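PDB 5COZ: regulatory protein YycH-like domain-containing protein from Eubacterium rectale, which is of unknown function but is probably a YycH-like regulatory protein, perhaps tethered to the cell membrane as a lipoprotein. Local coordinates for residues K158-M163 / Q208-V213; K153-K158 / E188-D193; E170-T175 / I246-K251. One frame throughout, in Å; residues are numbered along the deposited sequence.

Contact 1 of 3, residues K158-M163 / Q208-V213; sequences KQLMFM and QNDTYV. With NA (sodium ion), chain B.
Leu-160 and Asp-210 mark the nearest backbone approach, their CA atoms 7.1 Å apart, where the irregular loop 158-163 passes the start of strand 211-220 without pairing with it. Side chains span the distance, and Tyr-212 carries most of the contact. Its OH is held twice by the loop backbone: it accepts from Leu-160 N at 2.8 Å and donates to Met-163 O at 2.7 Å, the latter in the carbonyl plane. One hydroxyl thus bridges two main-chain groups of the loop, three residues apart. Over the centre of one face of the Tyr-212 ring sits CD1 of Leu-160, 3.7 Å from the centroid and only 7° off the ring normal, a CH-pi contact. CG of Phe-162 stands between its backbone N and carbonyl carbon (chi1 55°), and the ring meets Tyr-212 obliquely, its CE2 within 3.4 Å of Asp-210 O. A phenylalanine in place of Tyr-212 would probably leave Leu-160 N and Met-163 O without their shared mate and the loop freer to shift.

Asp-210 serves both metal and loop. OD1 binds sodium at 2.5 Å and takes an N-H from Gln-208 NE2 on its anti lone pair; Gln-208 OE1 completes the protein ligands at 2.4 Å, with two waters. OD2 accepts from one of the metal's waters and, through a further water, meets Met-161 N. Beyond the contact, strand 211-220 runs between strands 188-192 and 244-249, bonding through Thr-211 to Leu-192 and through Tyr-212 to Met-248, while Thr-211 and Val-213 turn their side chains to helix 130-137.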
# COMPACT_ATOMS: atom_id res chain seq x y z
N LYS A 158 1.72 19.87 -3.15
CA LYS A 158 2.52 20.85 -2.40
C LYS A 158 4.01 20.44 -2.38
O LYS A 158 4.35 19.27 -2.23
CB LYS A 158 1.99 21.00 -0.96
CG LYS A 158 2.74 22.05 -0.12
CD LYS A 158 2.07 22.33 1.18
CE LYS A 158 2.89 23.31 2.02
NZ LYS A 158 2.15 23.71 3.24
N GLN A 159 4.88 21.42 -2.57
CA GLN A 159 6.32 21.21 -2.51
C GLN A 159 6.81 21.75 -1.19
O GLN A 159 6.63 22.93 -0.92
CB GLN A 159 7.03 21.94 -3.67
CG GLN A 159 6.42 21.63 -5.04
CD GLN A 159 6.74 20.23 -5.47
OE1 GLN A 159 7.92 19.84 -5.54
NE2 GLN A 159 5.70 19.42 -5.65
N LEU A 160 7.42 20.91 -0.37
CA LEU A 160 7.96 21.36 0.91
C LEU A 160 9.22 22.16 0.66
O LEU A 160 9.76 22.12 -0.46
CB LEU A 160 8.19 20.20 1.86
CG LEU A 160 6.89 19.43 2.19
CD1 LEU A 160 7.21 18.17 2.99
CD2 LEU A 160 5.88 20.32 2.98
N MSE A 161 9.66 22.95 1.64
CA MSE A 161 10.74 23.87 1.36
C MSE A 161 12.15 23.32 1.47
O MSE A 161 13.07 23.96 0.94
CB MSE A 161 10.61 25.11 2.22
CG MSE A 161 9.48 26.01 1.73
SE MSE A 161 9.48 27.76 2.57
CE MSE A 161 8.67 27.21 4.18
N PHE A 162 12.35 22.16 2.11
CA PHE A 162 13.70 21.64 2.30
C PHE A 162 14.20 20.85 1.08
O PHE A 162 15.41 20.68 0.94
CB PHE A 162 13.79 20.79 3.57
CG PHE A 162 12.80 19.65 3.63
CD1 PHE A 162 13.13 18.39 3.13
CD2 PHE A 162 11.56 19.82 4.24
CE1 PHE A 162 12.21 17.34 3.21
CE2 PHE A 162 10.65 18.76 4.32
CZ PHE A 162 10.97 17.54 3.78
N MSE A 163 13.27 20.36 0.23
CA MSE A 163 13.62 19.66 -1.00
C MSE A 163 12.37 19.49 -1.84
O MSE A 163 11.25 19.43 -1.32
CB MSE A 163 14.32 18.31 -0.73
CG MSE A 163 13.37 17.18 -0.34
SE MSE A 163 14.23 15.61 0.40
CE MSE A 163 15.58 15.32 -0.92
N GLN A 208 4.80 19.66 15.03
CA GLN A 208 4.63 19.18 13.65
C GLN A 208 5.91 19.51 12.86
O GLN A 208 6.40 20.64 12.91
CB GLN A 208 3.37 19.81 13.03
CG GLN A 208 3.06 19.37 11.60
CD GLN A 208 3.81 20.21 10.58
OE1 GLN A 208 3.84 21.45 10.65
NE2 GLN A 208 4.41 19.55 9.62
N ASN A 209 6.44 18.52 12.14
CA ASN A 209 7.63 18.65 11.29
C ASN A 209 7.27 18.30 9.86
O ASN A 209 6.78 17.19 9.63
CB ASN A 209 8.75 17.74 11.79
CG ASN A 209 9.27 18.13 13.14
OD1 ASN A 209 9.81 19.23 13.31
ND2 ASN A 209 9.08 17.27 14.13
N ASP A 210 7.53 19.21 8.90
CA ASP A 210 7.19 18.96 7.50
C ASP A 210 7.88 17.69 7.01
O ASP A 210 9.11 17.59 7.08
CB ASP A 210 7.52 20.16 6.62
CG ASP A 210 6.62 21.36 6.83
OD1 ASP A 210 5.69 21.27 7.67
OD2 ASP A 210 6.83 22.38 6.16
N THR A 211 7.09 16.74 6.52
CA THR A 211 7.60 15.43 6.12
C THR A 211 6.93 14.97 4.83
O THR A 211 5.72 15.14 4.67
CB THR A 211 7.27 14.44 7.26
OG1 THR A 211 7.90 14.87 8.48
CG2 THR A 211 7.70 13.00 6.98
N TYR A 212 7.72 14.42 3.91
CA TYR A 212 7.16 13.72 2.75
C TYR A 212 7.03 12.25 3.11
O TYR A 212 7.96 11.71 3.71
CB TYR A 212 8.12 13.79 1.56
CG TYR A 212 8.24 15.10 0.84
CD1 TYR A 212 7.14 15.66 0.18
CD2 TYR A 212 9.46 15.73 0.73
CE1 TYR A 212 7.26 16.83 -0.55
CE2 TYR A 212 9.61 16.89 -0.03
CZ TYR A 212 8.50 17.44 -0.67
OH TYR A 212 8.65 18.60 -1.40
N VAL A 213 5.95 11.59 2.71
CA VAL A 213 5.81 10.15 2.91
C VAL A 213 5.55 9.51 1.56
O VAL A 213 4.53 9.80 0.93
CB VAL A 213 4.68 9.78 3.90
CG1 VAL A 213 4.47 8.25 3.97
CG2 VAL A 213 4.98 10.32 5.30
NA NA B . 4.80 23.09 9.12
O HOH W 1 8.60 22.93 4.28
O HOH W 2 6.48 22.92 10.66
O HOH W 3 6.23 24.54 7.63

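Contact 2 of 3, residues K153-K158 / E188-D193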
# COMPACT_ATOMS: atom_id res chain seq x y z
N LYS A 153 -6.37 12.58 1.86
CA LYS A 153 -6.39 14.05 1.98
C LYS A 153 -4.98 14.66 1.97
O LYS A 153 -4.83 15.87 1.73
CB LYS A 153 -7.17 14.51 3.22
CG LYS A 153 -6.55 14.12 4.55
CD LYS A 153 -7.41 14.55 5.74
CE LYS A 153 -8.24 13.40 6.27
NZ LYS A 153 -8.88 13.73 7.57
N PHE A 154 -3.95 13.83 2.20
CA PHE A 154 -2.56 14.32 2.17
C PHE A 154 -1.88 14.13 0.80
O PHE A 154 -0.73 14.56 0.62
CB PHE A 154 -1.76 13.58 3.26
CG PHE A 154 -2.26 13.88 4.66
CD1 PHE A 154 -1.82 15.00 5.35
CD2 PHE A 154 -3.22 13.06 5.26
CE1 PHE A 154 -2.29 15.28 6.63
CE2 PHE A 154 -3.70 13.35 6.53
CZ PHE A 154 -3.24 14.45 7.22
N ARG A 155 -2.56 13.53 -0.19
CA ARG A 155 -1.98 13.31 -1.51
C ARG A 155 -2.15 14.56 -2.34
O ARG A 155 -3.11 14.68 -3.09
CB ARG A 155 -2.68 12.09 -2.15
CG ARG A 155 -1.96 11.61 -3.38
CD ARG A 155 -2.25 10.16 -3.60
NE ARG A 155 -1.66 9.73 -4.85
CZ ARG A 155 -2.26 8.91 -5.70
NH1 ARG A 155 -3.46 8.42 -5.42
NH2 ARG A 155 -1.67 8.59 -6.84
N THR A 156 -1.23 15.53 -2.17
CA THR A 156 -1.32 16.82 -2.86
C THR A 156 -0.05 17.10 -3.64
O THR A 156 0.92 16.35 -3.52
CB THR A 156 -1.52 17.95 -1.82
OG1 THR A 156 -0.25 18.24 -1.22
CG2 THR A 156 -2.58 17.63 -0.74
N ASP A 157 -0.04 18.22 -4.41
CA ASP A 157 1.14 18.62 -5.19
C ASP A 157 2.00 19.63 -4.44
O ASP A 157 2.92 20.19 -5.05
CB ASP A 157 0.69 19.26 -6.52
CG ASP A 157 -0.28 18.41 -7.32
OD1 ASP A 157 -0.00 17.20 -7.49
OD2 ASP A 157 -1.33 18.95 -7.76
N LYS A 158 1.72 19.87 -3.15
CA LYS A 158 2.52 20.85 -2.40
C LYS A 158 4.01 20.44 -2.38
O LYS A 158 4.35 19.27 -2.23
CB LYS A 158 1.99 21.00 -0.96
CG LYS A 158 2.74 22.05 -0.12
CD LYS A 158 2.07 22.33 1.18
CE LYS A 158 2.89 23.31 2.02
NZ LYS A 158 2.15 23.71 3.24
N GLU A 188 3.21 6.63 -4.56
CA GLU A 188 2.25 7.63 -4.09
C GLU A 188 2.97 8.52 -3.10
O GLU A 188 3.73 8.04 -2.27
CB GLU A 188 1.04 6.96 -3.42
CG GLU A 188 0.20 6.16 -4.40
CD GLU A 188 -0.88 5.32 -3.76
OE1 GLU A 188 -0.90 5.20 -2.51
OE2 GLU A 188 -1.69 4.75 -4.52
N LEU A 189 2.71 9.81 -3.19
CA LEU A 189 3.34 10.78 -2.31
C LEU A 189 2.30 11.49 -1.45
O LEU A 189 1.36 12.11 -1.97
CB LEU A 189 4.15 11.78 -3.16
CG LEU A 189 4.79 12.94 -2.36
CD1 LEU A 189 5.71 12.43 -1.25
CD2 LEU A 189 5.59 13.84 -3.27
N TYR A 190 2.56 11.51 -0.13
CA TYR A 190 1.72 12.19 0.85
C TYR A 190 2.52 13.30 1.48
O TYR A 190 3.71 13.13 1.80
CB TYR A 190 1.24 11.15 1.90
CG TYR A 190 0.46 10.04 1.23
CD1 TYR A 190 -0.88 10.21 0.91
CD2 TYR A 190 1.09 8.88 0.80
CE1 TYR A 190 -1.58 9.25 0.17
CE2 TYR A 190 0.40 7.90 0.09
CZ TYR A 190 -0.93 8.10 -0.24
OH TYR A 190 -1.65 7.18 -0.94
N VAL A 191 1.92 14.49 1.57
CA VAL A 191 2.58 15.68 2.11
C VAL A 191 2.09 15.94 3.53
O VAL A 191 0.92 16.33 3.75
CB VAL A 191 2.35 16.90 1.19
CG1 VAL A 191 3.07 18.13 1.77
CG2 VAL A 191 2.84 16.62 -0.24
N LEU A 192 2.97 15.71 4.51
CA LEU A 192 2.60 15.85 5.91
C LEU A 192 3.12 17.20 6.41
O LEU A 192 4.19 17.29 7.02
CB LEU A 192 3.14 14.67 6.72
CG LEU A 192 2.35 13.35 6.69
CD1 LEU A 192 2.13 12.80 5.27
CD2 LEU A 192 3.06 12.31 7.53
N ASP A 193 2.37 18.25 6.08
CA ASP A 193 2.70 19.61 6.51
C ASP A 193 1.86 19.95 7.77
O ASP A 193 1.45 19.03 8.49
CB ASP A 193 2.43 20.59 5.35
CG ASP A 193 0.98 20.67 4.90
OD1 ASP A 193 0.17 19.85 5.37
OD2 ASP A 193 0.65 21.57 4.11
O HOH W 4 1.07 10.71 -5.49
O HOH W 5 0.93 13.55 -4.22
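Val-191 O lies in the plane of the Phe-154 ring, at its edge, 3.4 Å from CD1. The guanidinium of Arg-155 is flanked differently: CG of Glu-188 covers one face, offset toward the rim, while a water lies in plane at the edge and accepts from both NE and Leu-189 N. The third flat group, the Tyr-190 ring, has Glu-188 OE1 at its edge, where the Tyr-190 OH donates to OE1 at 2.6 Å, coming from above the carboxylate plane. CB of Arg-155 approaches this ring obliquely, 3.8 Å from Tyr-190 CE1.

Although the Arg-155 and Glu-188 side chains cross at a slant, the planes of their flat ends 31° apart, NH1 and OE2 are 4.2 Å from each other, and no N-H points at that oxygen. Each charge has its salt bridge elsewhere, Arg-155 with Glu-48 and Glu-188 with Arg-227. The true salt bridge of the contact is at the other end: CG of Lys-158 stands anti to the backbone N (chi1 -178°) and the chain runs on extended, bringing NZ to the anti lone pair of Asp-193 OD2 at 2.8 Å.

Between these ends one nearly straight bond, Val-191 N to Phe-154 O (2.8 Å, 175°), docks the loop on the strand, at the start of an inverse gamma turn centred on Arg-155. A second water ties Thr-156 O to Leu-189 O. Thr-156 OG1 packs 3.6 Å from Val-191 CG2 and closes an ST turn by accepting from Lys-158 N. Segment 153-158, the tail of a 3-10 turn and the loop after it, between helices 130-137 and 165-178, thus borders strand 188-192, whose backbone pairs with strand 211-220 through Glu-188, Tyr-190 and Leu-192.

Contact 3 of 3, residues E170-T175 / I246-K251; sequences ELAVKT and IAMDEK
Leu-171 and Met-248, a selenomethionine, lie alongside and run antiparallel to each other where helix 165-178 packs on the face of an antiparallel sheet, an instance of helix-on-sheet packing. The axes of the short segments 170-175 and 246-249 come within 9.4 Å of each other, with 135° between their directions, so the helix runs askew to the strand rather than straight against it. The nearest CA atoms, those of Ala-172 and Ile-246, are 6.4 Å apart, a closeness suited to the small side chain on the helix.

CG of Leu-171 is anti to the backbone N (chi1 180°), and its branch CD2 meets the selenium of Met-248 at 3.9 Å. The Met-248 chain bends about its CG-SE bond (chi3 70°), which places CE 4.0 Å from Ala-172 N and 4.2 Å from Ala-172 CB. These contacts belong to one of two conformers of Met-248, so their detail is tentative. Ile-246 sends CD1 to the same part of the helix, 3.6 Å from Ala-172 O, and it also touches Thr-175 CB, about one turn on from Ala-172. The side-chain contacts are apolar, with the selenoether end of Met-248 and Ile-246 CD1 also lying against backbone atoms of Ala-172.

Neighbouring strands add to the packing: Ile-253 touches both Leu-171 and Met-248, Phe-214 meets Ala-172, and Leu-256 and Met-216 lie against Ile-246. Ala-247, between the two contacting strand residues, turns instead to Val-136 of helix 130-137, so the sheet is covered locally on both sides.

Within the helix, Thr-175 folds its hydroxyl back on the chain: Leu-171 O accepts from Thr-175 OG1 at 2.7 Å and from Thr-175 N at 2.9 Å, the two donors arriving from opposite faces of the carbonyl plane.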
# COMPACT_ATOMS: atom_id res chain seq x y z
N GLU A 170 13.62 10.88 -5.86
CA GLU A 170 14.91 10.29 -6.24
C GLU A 170 15.57 9.62 -5.03
O GLU A 170 16.12 8.52 -5.17
CB GLU A 170 15.82 11.35 -6.85
CG GLU A 170 15.39 11.74 -8.26
CD GLU A 170 16.04 12.95 -8.91
OE1 GLU A 170 16.76 13.70 -8.21
OE2 GLU A 170 15.79 13.17 -10.11
N LEU A 171 15.48 10.22 -3.83
CA LEU A 171 16.04 9.61 -2.63
C LEU A 171 15.24 8.35 -2.23
O LEU A 171 15.84 7.35 -1.82
CB LEU A 171 16.07 10.63 -1.48
CG LEU A 171 16.63 10.15 -0.14
CD1 LEU A 171 18.04 9.52 -0.28
CD2 LEU A 171 16.59 11.28 0.87
N ALA A 172 13.91 8.39 -2.37
CA ALA A 172 13.10 7.20 -2.04
C ALA A 172 13.44 6.02 -2.99
O ALA A 172 13.62 4.89 -2.52
CB ALA A 172 11.62 7.54 -2.12
N VAL A 173 13.63 6.32 -4.30
CA VAL A 173 13.95 5.30 -5.32
C VAL A 173 15.34 4.72 -5.04
O VAL A 173 15.53 3.50 -5.08
CB VAL A 173 13.82 5.95 -6.74
CG1 VAL A 173 14.50 5.08 -7.81
CG2 VAL A 173 12.35 6.19 -7.09
N LYS A 174 16.30 5.59 -4.70
CA LYS A 174 17.67 5.18 -4.37
C LYS A 174 17.67 4.29 -3.12
O LYS A 174 18.36 3.27 -3.09
CB LYS A 174 18.55 6.43 -4.17
CG LYS A 174 20.00 6.16 -3.76
CD LYS A 174 20.64 7.48 -3.31
CE LYS A 174 22.02 7.31 -2.71
NZ LYS A 174 23.06 7.14 -3.76
N THR A 175 16.81 4.61 -2.13
CA THR A 175 16.74 3.82 -0.89
C THR A 175 16.14 2.43 -1.15
O THR A 175 16.66 1.44 -0.64
CB THR A 175 15.94 4.58 0.18
OG1 THR A 175 16.55 5.86 0.37
CG2 THR A 175 15.90 3.84 1.52
N ILE A 246 8.39 5.18 3.06
CA ILE A 246 9.65 5.91 3.24
C ILE A 246 9.31 7.35 3.45
O ILE A 246 8.75 8.00 2.55
CB ILE A 246 10.58 5.73 2.02
CG1 ILE A 246 10.71 4.22 1.61
CG2 ILE A 246 11.97 6.37 2.34
CD1 ILE A 246 11.79 3.92 0.47
N ALA A 247 9.61 7.86 4.64
CA ALA A 247 9.33 9.28 4.93
C ALA A 247 10.61 10.04 5.10
O ALA A 247 11.62 9.46 5.53
CB ALA A 247 8.50 9.41 6.19
N MSE A 248 10.58 11.34 4.79
CA MSE A 248 11.77 12.17 4.99
C MSE A 248 11.39 13.59 5.37
O MSE A 248 10.35 14.11 4.95
CB MSE A 248 12.65 12.19 3.74
CG MSE A 248 11.92 12.66 2.51
SE MSE A 248 12.82 12.18 0.88
CE MSE A 248 12.56 10.33 0.84
N ASP A 249 12.22 14.19 6.20
CA ASP A 249 12.04 15.56 6.66
C ASP A 249 13.34 16.29 6.31
O ASP A 249 14.18 15.75 5.57
CB ASP A 249 11.68 15.60 8.15
CG ASP A 249 12.65 14.88 9.08
OD1 ASP A 249 13.86 14.79 8.73
OD2 ASP A 249 12.21 14.46 10.17
N GLU A 250 13.54 17.51 6.83
CA GLU A 250 14.73 18.30 6.50
C GLU A 250 16.05 17.63 6.96
O GLU A 250 17.12 18.01 6.47
CB GLU A 250 14.60 19.71 7.09
CG GLU A 250 14.61 19.74 8.61
CD GLU A 250 14.60 21.11 9.25
OE1 GLU A 250 14.27 22.10 8.55
OE2 GLU A 250 14.88 21.19 10.47
N LYS A 251 15.96 16.65 7.87
CA LYS A 251 17.13 15.93 8.39
C LYS A 251 17.44 14.67 7.56
O LYS A 251 18.48 14.03 7.77
CB LYS A 251 16.94 15.58 9.86
CG LYS A 251 16.99 16.82 10.77
CD LYS A 251 16.79 16.46 12.23
CE LYS A 251 15.93 17.46 12.96
NZ LYS A 251 15.71 17.06 14.37

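How the contacts relate
All three contacts gather on one antiparallel sheet, in which strand 211-220 lies between 188-192 and 244-249. Contact 1 occupies the middle strand, its centre 9 Å from that of contact 2 and 11 Å from that of contact 3; contacts 2 and 3, 14 Å apart, do not touch. Along the chain the loop and helix segments come first, 153-158, 158-163 and 170-175, and their strand partners follow in the same order, so the three connections interleave. Lys-158 belongs to both loop contacts. One continuous piece of chain is therefore laid across three adjacent strands, with the sodium site where strand 211-220 begins and strand 188-192 ends.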